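Local atomic coordinates of post-proline cleaving enzyme (Rickettsia typhi, PDB entry 4HVT), a protein that probably cleaves peptides after proline residues, as a serine endopeptidase of the prolyl oligopeptidase family. Residues K186-T191 / I199-L204; P215-I220 / L233-K238; E41-T46 / Y673-K678. One frame throughout, in Å; residues are numbered along the deposited sequence. Where two conformers were deposited one is given.

Interaction 1: residues K186-T191 / I199-L204; sequences KFTYPT and IFNLVL
Thr-191 and Ile-199 form an antiparallel hydrogen-bonded pair, with their CA atoms 5.3 Å apart, and beyond it toward Asn-201 the side chains take over the bonding from the backbone. The pair is closed by two backbone bonds, Thr-191 N to Ile-199 O and Ile-199 N to Thr-191 O. The two strands, 190-192 and 197-200, make a beta hairpin, the first two strands of a four-stranded antiparallel blade in the N-terminal beta-propeller domain.

Asn-201 carries most of the rest. Its CG lies between the backbone N and the carbonyl carbon (chi1 55°), and its amide meets the 187-189 backbone with both ends. ND2 gives a nearly straight bond to Phe-187 O at 3.0 Å. That oxygen lies in the amide plane of Asn-201, but ND2 stands above the carbonyl plane of Phe-187. OD1 takes the N-H of Tyr-189, also at 3.0 Å; here the donor is in the carbonyl plane, on a lone pair.

Thr-188 answers with its own side chain. Its OG1 donates to Asn-201 O at 2.8 Å and accepts a bond from a water. The same water accepts the N-H of Val-203. CG2 of Thr-188 is anti to the backbone N and meets the Phe-200 ring at its edge, 3.8 Å from CD2. One face of that ring carries Leu-202 CB, and Phe-158 of strand 155-162 packs edge-to-face with it. Pro-190 CB touches Phe-200 CB.

Asn-201 is the centre of an inverse gamma turn, where the regular strand pairing has ended. The amide and the hydroxyl, both buried, therefore replace backbone pairing with three bonds. The two bonds to the amide group fix its rotation.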
loop_
_atom_site.group_PDB
_atom_site.type_symbol
_atom_site.label_atom_id
_atom_site.label_comp_id
_atom_site.label_asym_id
_atom_site.label_seq_id
_atom_site.Cartn_x
_atom_site.Cartn_y
_atom_site.Cartn_z
ATOM N N LYS A 186 -2.917 8.675 14.130
ATOM C CA LYS A 186 -2.441 7.995 12.917
ATOM C C LYS A 186 -2.965 6.564 12.858
ATOM O O LYS A 186 -2.668 5.716 13.699
ATOM C CB LYS A 186 -0.925 7.994 12.790
ATOM C CG LYS A 186 -0.332 9.354 12.539
ATOM C CD LYS A 186 1.105 9.258 12.040
ATOM C CE LYS A 186 2.021 8.609 13.046
ATOM N NZ LYS A 186 3.387 8.475 12.451
ATOM N N PHE A 187 -3.737 6.300 11.827
ATOM C CA PHE A 187 -4.401 5.010 11.593
ATOM C C PHE A 187 -5.201 4.539 12.827
ATOM O O PHE A 187 -5.274 3.365 13.147
ATOM C CB PHE A 187 -3.415 3.972 11.077
ATOM C CG PHE A 187 -2.749 4.387 9.791
ATOM C CD1 PHE A 187 -3.498 4.552 8.629
ATOM C CD2 PHE A 187 -1.420 4.716 9.768
ATOM C CE1 PHE A 187 -2.909 4.946 7.438
ATOM C CE2 PHE A 187 -0.832 5.131 8.598
ATOM C CZ PHE A 187 -1.568 5.260 7.455
ATOM N N THR A 188 -5.871 5.496 13.429
ATOM C CA THR A 188 -6.949 5.196 14.404
ATOM C C THR A 188 -8.094 4.637 13.620
ATOM O O THR A 188 -8.646 5.320 12.751
ATOM C CB THR A 188 -7.405 6.441 15.146
ATOM O OG1 THR A 188 -6.362 6.863 16.054
ATOM C CG2 THR A 188 -8.654 6.099 15.954
ATOM N N TYR A 189 -8.408 3.375 13.881
ATOM C CA TYR A 189 -9.544 2.689 13.307
ATOM C C TYR A 189 -10.354 1.992 14.402
ATOM O O TYR A 189 -9.765 1.392 15.346
ATOM C CB TYR A 189 -9.094 1.586 12.338
ATOM C CG TYR A 189 -8.503 2.014 11.041
ATOM C CD1 TYR A 189 -9.288 2.515 10.012
ATOM C CD2 TYR A 189 -7.161 1.817 10.804
ATOM C CE1 TYR A 189 -8.700 2.864 8.771
ATOM C CE2 TYR A 189 -6.575 2.158 9.599
ATOM C CZ TYR A 189 -7.338 2.669 8.597
ATOM O OH TYR A 189 -6.686 2.999 7.429
ATOM N N PRO A 190 -11.690 2.067 14.304
ATOM C CA PRO A 190 -12.525 1.425 15.348
ATOM C C PRO A 190 -13.018 0.051 14.940
ATOM O O PRO A 190 -13.189 -0.234 13.736
ATOM C CB PRO A 190 -13.704 2.371 15.468
ATOM C CG PRO A 190 -13.875 2.890 14.031
ATOM C CD PRO A 190 -12.464 3.025 13.515
ATOM N N THR A 191 -13.279 -0.768 15.969
ATOM C CA THR A 191 -13.822 -2.096 15.851
ATOM C C THR A 191 -15.096 -2.176 16.709
ATOM O O THR A 191 -15.112 -1.800 17.843
ATOM C CB THR A 191 -12.794 -3.152 16.289
ATOM O OG1 THR A 191 -11.697 -3.117 15.367
ATOM C CG2 THR A 191 -13.401 -4.583 16.282
ATOM N N ILE A 199 -14.178 -0.591 20.327
ATOM C CA ILE A 199 -12.819 -0.507 20.816
ATOM C C ILE A 199 -11.967 0.181 19.740
ATOM O O ILE A 199 -12.150 -0.001 18.548
ATOM C CB ILE A 199 -12.294 -1.923 21.191
ATOM C CG1 ILE A 199 -10.901 -1.837 21.774
ATOM C CG2 ILE A 199 -12.286 -2.890 20.012
ATOM C CD1 ILE A 199 -10.450 -3.169 22.336
ATOM N N PHE A 200 -11.000 0.984 20.140
ATOM C CA PHE A 200 -10.167 1.679 19.159
ATOM C C PHE A 200 -8.864 2.181 19.760
ATOM O O PHE A 200 -8.767 2.341 20.978
ATOM C CB PHE A 200 -10.934 2.775 18.412
ATOM C CG PHE A 200 -11.399 3.959 19.202
ATOM C CD1 PHE A 200 -12.248 3.862 20.319
ATOM C CD2 PHE A 200 -11.108 5.250 18.733
ATOM C CE1 PHE A 200 -12.703 4.999 21.015
ATOM C CE2 PHE A 200 -11.627 6.378 19.366
ATOM C CZ PHE A 200 -12.373 6.271 20.528
ATOM N N ASN A 201 -7.906 2.463 18.858
ATOM C CA ASN A 201 -6.590 2.991 19.195
ATOM C C ASN A 201 -6.668 4.519 19.195
ATOM O O ASN A 201 -6.204 5.189 18.271
ATOM C CB ASN A 201 -5.497 2.398 18.290
ATOM C CG ASN A 201 -5.752 2.575 16.804
ATOM O OD1 ASN A 201 -6.893 2.475 16.338
ATOM N ND2 ASN A 201 -4.683 2.855 16.069
ATOM N N LEU A 202 -7.280 5.027 20.277
ATOM C CA LEU A 202 -7.584 6.415 20.559
ATOM C C LEU A 202 -6.406 7.174 21.186
ATOM O O LEU A 202 -5.840 6.743 22.196
ATOM C CB LEU A 202 -8.784 6.511 21.536
ATOM C CG LEU A 202 -9.101 7.879 22.130
ATOM C CD1 LEU A 202 -9.495 8.908 21.127
ATOM C CD2 LEU A 202 -10.232 7.747 23.137
ATOM N N VAL A 203 -6.092 8.353 20.653
ATOM C CA VAL A 203 -5.145 9.268 21.306
ATOM C C VAL A 203 -5.962 10.269 22.085
ATOM O O VAL A 203 -6.425 11.281 21.548
ATOM C CB VAL A 203 -4.239 9.969 20.283
ATOM C CG1 VAL A 203 -3.218 10.870 20.971
ATOM C CG2 VAL A 203 -3.508 8.926 19.451
ATOM N N LEU A 204 -6.255 9.926 23.333
ATOM C CA LEU A 204 -7.116 10.803 24.146
ATOM C C LEU A 204 -6.267 11.945 24.694
ATOM O O LEU A 204 -6.682 13.132 24.688
ATOM C CB LEU A 204 -7.764 10.015 25.276
ATOM C CG LEU A 204 -8.709 10.781 26.204
ATOM C CD1 LEU A 204 -9.788 11.476 25.414
ATOM C CD2 LEU A 204 -9.296 9.852 27.244
HETATM O O HOH W 1 -7.232 8.898 17.973
#

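Interaction 2: residues P215-I220 / L233-K238; sequences PNSLYI and LFEVPK
Leu-233 and Phe-234 both face Leu-218 in a classic beta bulge of an antiparallel beta hairpin. The strands are 217-222 and 231-235, the hairpin that completes one four-stranded blade of the beta-propeller; strand 231-235 is an outermost strand of that sheet. Their short axes run 168° apart and approach to 4.7 Å.

At the bulge Leu-218 O receives two N-H groups. The bond from Leu-233 N is short, at 2.8 Å, while that from Phe-234 N is weak, at 3.4 Å. Leu-218 N returns a bond to Phe-234 O. Further along, Val-236 N bonds to Asn-216 O at 2.9 Å. Between these bonds sits the non-hydrogen-bonded pair Ser-217 and Glu-235, with CA atoms 4.3 Å apart. Two CA-H...O contacts reinforce the pairing here, Glu-235 CA to Asn-216 O and Ser-217 CA to Phe-234 O.

The side chains fall on two faces. Leu-218 and Phe-234 share one, touching through their CB atoms; the Phe-234 ring then leads away from Leu-218 and meets the ring of Tyr-272. Both residues also pack on Val-243 of strand 242-247, so this face turns toward the next blade.

Ser-217 and Glu-235 share the other face. The Glu-235 chain is extended, with CG anti to the backbone N (chi1 -178°), and lies beside Asn-216, pointing the same way. Its OE1 makes a salt bridge to Lys-232.

Val-236 CG2 rests against Asn-216, 3.6 Å from its backbone O. The bulge residue Leu-233 also packs across on Ile-220. Leu-233 CD1 touches Ile-220 CB at 3.7 Å, and Leu-233 CG and CD2 both reach Ile-220 CG2.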
loop_
_atom_site.group_PDB
_atom_site.type_symbol
_atom_site.label_atom_id
_atom_site.label_comp_id
_atom_site.label_asym_id
_atom_site.label_seq_id
_atom_site.Cartn_x
_atom_site.Cartn_y
_atom_site.Cartn_z
ATOM N N PRO A 215 -0.699 5.865 17.798
ATOM C CA PRO A 215 -1.346 5.675 19.122
ATOM C C PRO A 215 -0.786 4.476 19.882
ATOM O O PRO A 215 -0.611 3.386 19.283
ATOM C CB PRO A 215 -2.804 5.419 18.766
ATOM C CG PRO A 215 -2.986 6.090 17.410
ATOM C CD PRO A 215 -1.672 5.826 16.684
ATOM N N ASN A 216 -0.515 4.674 21.175
ATOM C CA ASN A 216 -0.013 3.607 22.001
ATOM C C ASN A 216 -1.078 2.894 22.865
ATOM O O ASN A 216 -0.742 1.954 23.590
ATOM C CB ASN A 216 1.121 4.089 22.914
ATOM C CG ASN A 216 0.619 4.948 24.074
ATOM O OD1 ASN A 216 -0.493 5.475 24.070
ATOM N ND2 ASN A 216 1.442 5.093 25.082
ATOM N N SER A 217 -2.323 3.310 22.772
ATOM C CA SER A 217 -3.362 2.781 23.696
ATOM C C SER A 217 -4.586 2.291 22.998
ATOM O O SER A 217 -4.866 2.763 21.901
ATOM C CB SER A 217 -3.757 3.862 24.692
ATOM O OG SER A 217 -2.631 4.308 25.422
ATOM N N LEU A 218 -5.329 1.387 23.636
ATOM C CA LEU A 218 -6.648 0.983 23.197
ATOM C C LEU A 218 -7.622 1.347 24.264
ATOM O O LEU A 218 -7.328 1.143 25.461
ATOM C CB LEU A 218 -6.680 -0.542 23.004
ATOM C CG LEU A 218 -5.817 -1.104 21.848
ATOM C CD1 LEU A 218 -5.854 -2.641 21.799
ATOM C CD2 LEU A 218 -6.257 -0.510 20.523
ATOM N N TYR A 219 -8.740 1.898 23.843
ATOM C CA TYR A 219 -9.878 2.278 24.685
ATOM C C TYR A 219 -11.147 1.558 24.223
ATOM O O TYR A 219 -11.371 1.307 23.006
ATOM C CB TYR A 219 -10.137 3.768 24.602
ATOM C CG TYR A 219 -9.177 4.660 25.388
ATOM C CD1 TYR A 219 -7.881 5.007 24.902
ATOM C CD2 TYR A 219 -9.542 5.170 26.605
ATOM C CE1 TYR A 219 -7.046 5.819 25.619
ATOM C CE2 TYR A 219 -8.674 6.006 27.351
ATOM C CZ TYR A 219 -7.452 6.329 26.877
ATOM O OH TYR A 219 -6.649 7.171 27.667
ATOM N N ILE A 220 -11.986 1.237 25.208
ATOM C CA ILE A 220 -13.339 0.731 24.946
ATOM C C ILE A 220 -14.329 1.847 25.320
ATOM O O ILE A 220 -14.188 2.521 26.356
ATOM C CB ILE A 220 -13.589 -0.614 25.694
ATOM C CG1 ILE A 220 -14.901 -1.255 25.317
ATOM C CG2 ILE A 220 -13.496 -0.427 27.184
ATOM C CD1 ILE A 220 -15.017 -2.730 25.767
ATOM N N LEU A 233 -7.894 0.094 27.974
ATOM C CA LEU A 233 -7.701 -1.343 28.184
ATOM C C LEU A 233 -6.290 -1.836 28.007
ATOM O O LEU A 233 -5.949 -2.946 28.505
ATOM C CB LEU A 233 -8.568 -2.140 27.225
ATOM C CG LEU A 233 -10.069 -1.967 27.407
ATOM C CD1 LEU A 233 -10.772 -2.948 26.514
ATOM C CD2 LEU A 233 -10.531 -2.132 28.863
ATOM N N PHE A 234 -5.461 -1.092 27.270
ATOM C CA PHE A 234 -4.168 -1.633 26.891
ATOM C C PHE A 234 -3.280 -0.474 26.491
ATOM O O PHE A 234 -3.782 0.482 25.927
ATOM C CB PHE A 234 -4.271 -2.662 25.756
ATOM C CG PHE A 234 -3.035 -3.496 25.636
ATOM C CD1 PHE A 234 -2.663 -4.357 26.678
ATOM C CD2 PHE A 234 -2.156 -3.317 24.564
ATOM C CE1 PHE A 234 -1.453 -5.091 26.625
ATOM C CE2 PHE A 234 -0.982 -4.025 24.491
ATOM C CZ PHE A 234 -0.618 -4.916 25.508
ATOM N N GLU A 235 -1.989 -0.563 26.852
ATOM C CA GLU A 235 -1.003 0.435 26.442
ATOM C C GLU A 235 0.303 -0.243 26.123
ATOM O O GLU A 235 0.698 -1.209 26.806
ATOM C CB GLU A 235 -0.800 1.507 27.509
ATOM C CG GLU A 235 0.168 2.595 27.102
ATOM C CD GLU A 235 0.514 3.544 28.261
ATOM O OE1 GLU A 235 -0.404 3.952 28.990
ATOM O OE2 GLU A 235 1.704 3.872 28.423
ATOM N N VAL A 236 0.956 0.164 25.035
ATOM C CA VAL A 236 2.296 -0.370 24.757
ATOM C C VAL A 236 3.399 0.625 25.138
ATOM O O VAL A 236 3.194 1.852 25.164
ATOM C CB VAL A 236 2.468 -0.759 23.258
ATOM C CG1 VAL A 236 1.524 -1.879 22.842
ATOM C CG2 VAL A 236 2.304 0.441 22.369
ATOM N N PRO A 237 4.628 0.106 25.387
ATOM C CA PRO A 237 5.746 1.021 25.607
ATOM C C PRO A 237 6.014 1.954 24.425
ATOM O O PRO A 237 5.725 1.637 23.264
ATOM C CB PRO A 237 6.952 0.058 25.807
ATOM C CG PRO A 237 6.349 -1.236 26.244
ATOM C CD PRO A 237 5.060 -1.290 25.439
ATOM N N LYS A 238 6.639 3.096 24.731
ATOM C CA LYS A 238 7.012 4.074 23.745
ATOM C C LYS A 238 7.882 3.510 22.638
ATOM O O LYS A 238 7.836 3.997 21.503
ATOM C CB LYS A 238 7.825 5.236 24.433
ATOM C CG LYS A 238 7.169 6.558 24.158
ATOM C CD LYS A 238 5.846 6.594 24.929
ATOM C CE LYS A 238 5.623 7.920 25.627
ATOM N NZ LYS A 238 4.753 8.811 24.806
#

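Interaction 3: residues E41-T46 / Y673-K678; sequences ERTSKT and YFLESK
Thr-43 and Thr-46, one turn apart on the helix, each accept a backbone N-H from the strand. Glu-676 N bonds to Thr-43 OG1 at 2.9 Å. Phe-674 N bonds to Thr-46 OG1 at 3.0 Å, nearly straight at 174°. Between the two bonds, Thr-43 CA makes a CA-H...O contact with Phe-674 O.

The methyls pack beside these bonds. In Thr-46 CG2 is anti to the backbone N, and while OG1 meets Phe-674 N this methyl reaches Tyr-673 and Leu-675. It touches Leu-675 CD2 at 3.8 Å and lies at the edge of the Tyr-673 ring, near its plane, as well as against Tyr-673 CB. Thr-43 CG2 reaches the same Leu-675 CD2, and these two side chains cross at about a right angle. On the other side of the strand, Phe-674 CD2 meets Arg-42 CB and Thr-43 OG1, each at 3.9 Å. Glu-676 CB also lies on Thr-43 OG1.

Strand 672-677 is an outermost strand of the eight-stranded mixed sheet of the alpha/beta-hydrolase domain. Helix 34-51, from the N-terminal part of the chain, packs against the outer edge of this strand, the edge turned away from strand 640-646. The short axes are 6.6 Å apart and cross at -122°. The threonine hydroxyls thus take up N-H groups on the edge of the sheet. On the strand's other edge, Tyr-673, Leu-675 and Ser-677 make backbone bonds to strand 640-646.

Thr-43 OG1 is itself hydrogen-bonded to Ala-39 O in the preceding helical turn. A water donates to it, at 3.3 Å, and to Glu-676 O. Further out, Arg-42 forms a salt bridge to Glu-661 of helix 655-664. Glu-676 makes one to Arg-658 of the same helix.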
loop_
_atom_site.group_PDB
_atom_site.type_symbol
_atom_site.label_atom_id
_atom_site.label_comp_id
_atom_site.label_asym_id
_atom_site.label_seq_id
_atom_site.Cartn_x
_atom_site.Cartn_y
_atom_site.Cartn_z
ATOM N N GLU A 41 7.580 28.442 -4.009
ATOM C CA GLU A 41 8.318 29.108 -5.094
ATOM C C GLU A 41 8.961 28.117 -6.042
ATOM O O GLU A 41 8.880 28.277 -7.252
ATOM C CB GLU A 41 9.380 30.075 -4.552
ATOM C CG GLU A 41 8.877 31.504 -4.527
ATOM C CD GLU A 41 7.487 31.577 -3.907
ATOM O OE1 GLU A 41 6.507 31.779 -4.678
ATOM O OE2 GLU A 41 7.368 31.387 -2.671
ATOM N N ARG A 42 9.577 27.078 -5.491
ATOM C CA ARG A 42 10.216 26.084 -6.321
ATOM C C ARG A 42 9.172 25.280 -7.039
ATOM O O ARG A 42 9.378 24.920 -8.188
ATOM C CB ARG A 42 11.172 25.202 -5.543
ATOM C CG ARG A 42 12.341 25.995 -5.016
ATOM C CD ARG A 42 13.321 25.078 -4.320
ATOM N NE ARG A 42 14.395 24.760 -5.243
ATOM C CZ ARG A 42 15.419 25.557 -5.501
ATOM N NH1 ARG A 42 16.323 25.183 -6.398
ATOM N NH2 ARG A 42 15.537 26.726 -4.882
ATOM N N THR A 43 8.061 24.982 -6.366
ATOM C CA THR A 43 6.957 24.252 -7.000
ATOM C C THR A 43 6.368 25.052 -8.166
ATOM O O THR A 43 6.113 24.493 -9.217
ATOM C CB THR A 43 5.876 23.949 -5.976
ATOM O OG1 THR A 43 6.450 23.092 -4.986
ATOM C CG2 THR A 43 4.669 23.317 -6.584
ATOM N N SER A 44 6.145 26.343 -7.951
ATOM C CA SER A 44 5.603 27.193 -9.012
ATOM C C SER A 44 6.561 27.257 -10.200
ATOM O O SER A 44 6.133 27.077 -11.339
ATOM C CB SER A 44 5.289 28.585 -8.473
ATOM O OG SER A 44 4.276 28.463 -7.499
ATOM N N LYS A 45 7.843 27.462 -9.937
ATOM C CA LYS A 45 8.838 27.476 -11.025
ATOM C C LYS A 45 8.744 26.171 -11.796
ATOM O O LYS A 45 8.800 26.190 -13.057
ATOM C CB LYS A 45 10.260 27.637 -10.480
ATOM N N THR A 46 8.611 25.058 -11.052
ATOM C CA THR A 46 8.615 23.742 -11.681
ATOM C C THR A 46 7.382 23.577 -12.534
ATOM O O THR A 46 7.484 23.146 -13.696
ATOM C CB THR A 46 8.738 22.585 -10.690
ATOM O OG1 THR A 46 10.073 22.554 -10.202
ATOM C CG2 THR A 46 8.433 21.264 -11.362
ATOM N N TYR A 673 13.570 19.268 -10.795
ATOM C CA TYR A 673 12.189 19.696 -10.794
ATOM C C TYR A 673 11.693 19.250 -9.422
ATOM O O TYR A 673 12.044 18.176 -8.978
ATOM C CB TYR A 673 11.406 19.022 -11.978
ATOM C CG TYR A 673 11.881 19.540 -13.333
ATOM C CD1 TYR A 673 11.298 20.653 -13.886
ATOM C CD2 TYR A 673 12.925 18.922 -14.037
ATOM C CE1 TYR A 673 11.737 21.176 -15.096
ATOM C CE2 TYR A 673 13.380 19.445 -15.244
ATOM C CZ TYR A 673 12.763 20.555 -15.765
ATOM O OH TYR A 673 13.168 21.096 -16.967
ATOM N N PHE A 674 10.959 20.113 -8.751
ATOM C CA PHE A 674 10.493 19.906 -7.389
ATOM C C PHE A 674 9.030 20.278 -7.289
ATOM O O PHE A 674 8.651 21.357 -7.735
ATOM C CB PHE A 674 11.346 20.767 -6.468
ATOM C CG PHE A 674 10.940 20.720 -5.029
ATOM C CD1 PHE A 674 11.384 19.684 -4.222
ATOM C CD2 PHE A 674 10.055 21.657 -4.509
ATOM C CE1 PHE A 674 10.991 19.591 -2.882
ATOM C CE2 PHE A 674 9.670 21.597 -3.163
ATOM C CZ PHE A 674 10.131 20.558 -2.353
ATOM N N LEU A 675 8.232 19.425 -6.619
ATOM C CA LEU A 675 6.799 19.618 -6.449
ATOM C C LEU A 675 6.452 19.261 -5.002
ATOM O O LEU A 675 6.546 18.071 -4.589
ATOM C CB LEU A 675 5.993 18.717 -7.386
ATOM C CG LEU A 675 6.131 19.006 -8.893
ATOM C CD1 LEU A 675 5.505 17.873 -9.617
ATOM C CD2 LEU A 675 5.402 20.266 -9.239
ATOM N N GLU A 676 6.016 20.270 -4.265
ATOM C CA GLU A 676 5.599 20.080 -2.893
ATOM C C GLU A 676 4.086 20.265 -2.829
ATOM O O GLU A 676 3.584 21.342 -3.121
ATOM C CB GLU A 676 6.307 21.008 -1.919
ATOM C CG GLU A 676 5.738 20.785 -0.492
ATOM C CD GLU A 676 6.597 21.237 0.624
ATOM O OE1 GLU A 676 6.193 22.238 1.288
ATOM O OE2 GLU A 676 7.698 20.676 0.815
ATOM N N SER A 677 3.365 19.210 -2.487
ATOM C CA SER A 677 1.920 19.269 -2.318
ATOM C C SER A 677 1.461 19.648 -0.955
ATOM O O SER A 677 1.967 19.100 0.014
ATOM C CB SER A 677 1.238 17.947 -2.683
ATOM O OG SER A 677 -0.107 17.944 -2.172
ATOM N N LYS A 678 0.485 20.559 -0.884
ATOM C CA LYS A 678 -0.081 21.051 0.383
ATOM C C LYS A 678 -0.740 20.002 1.216
ATOM O O LYS A 678 -0.620 20.008 2.454
ATOM C CB LYS A 678 -1.136 22.158 0.125
HETATM O O HOH W 2 4.440 23.968 -2.532
#

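How the interactions relate
Interactions 1 and 2 are neighbours in one four-stranded antiparallel blade of the beta-propeller domain. Their centres are 9 Å apart. They come in series along the chain. They are the two outer pairings of the blade. The middle one, 197-200 with 217-222, joins them; there Phe-200 O and Tyr-219 N are 2.9 Å apart, probably a hydrogen bond. Interaction 3 is separate, about 34 Å from interaction 1 and 39 Å from interaction 2 between centres. It closes a loop of the chain that contains both. In sequence the propeller is thus inserted between helix 34-51, near the N-terminus, and the C-terminal hydrolase part, and this contact brings the two together.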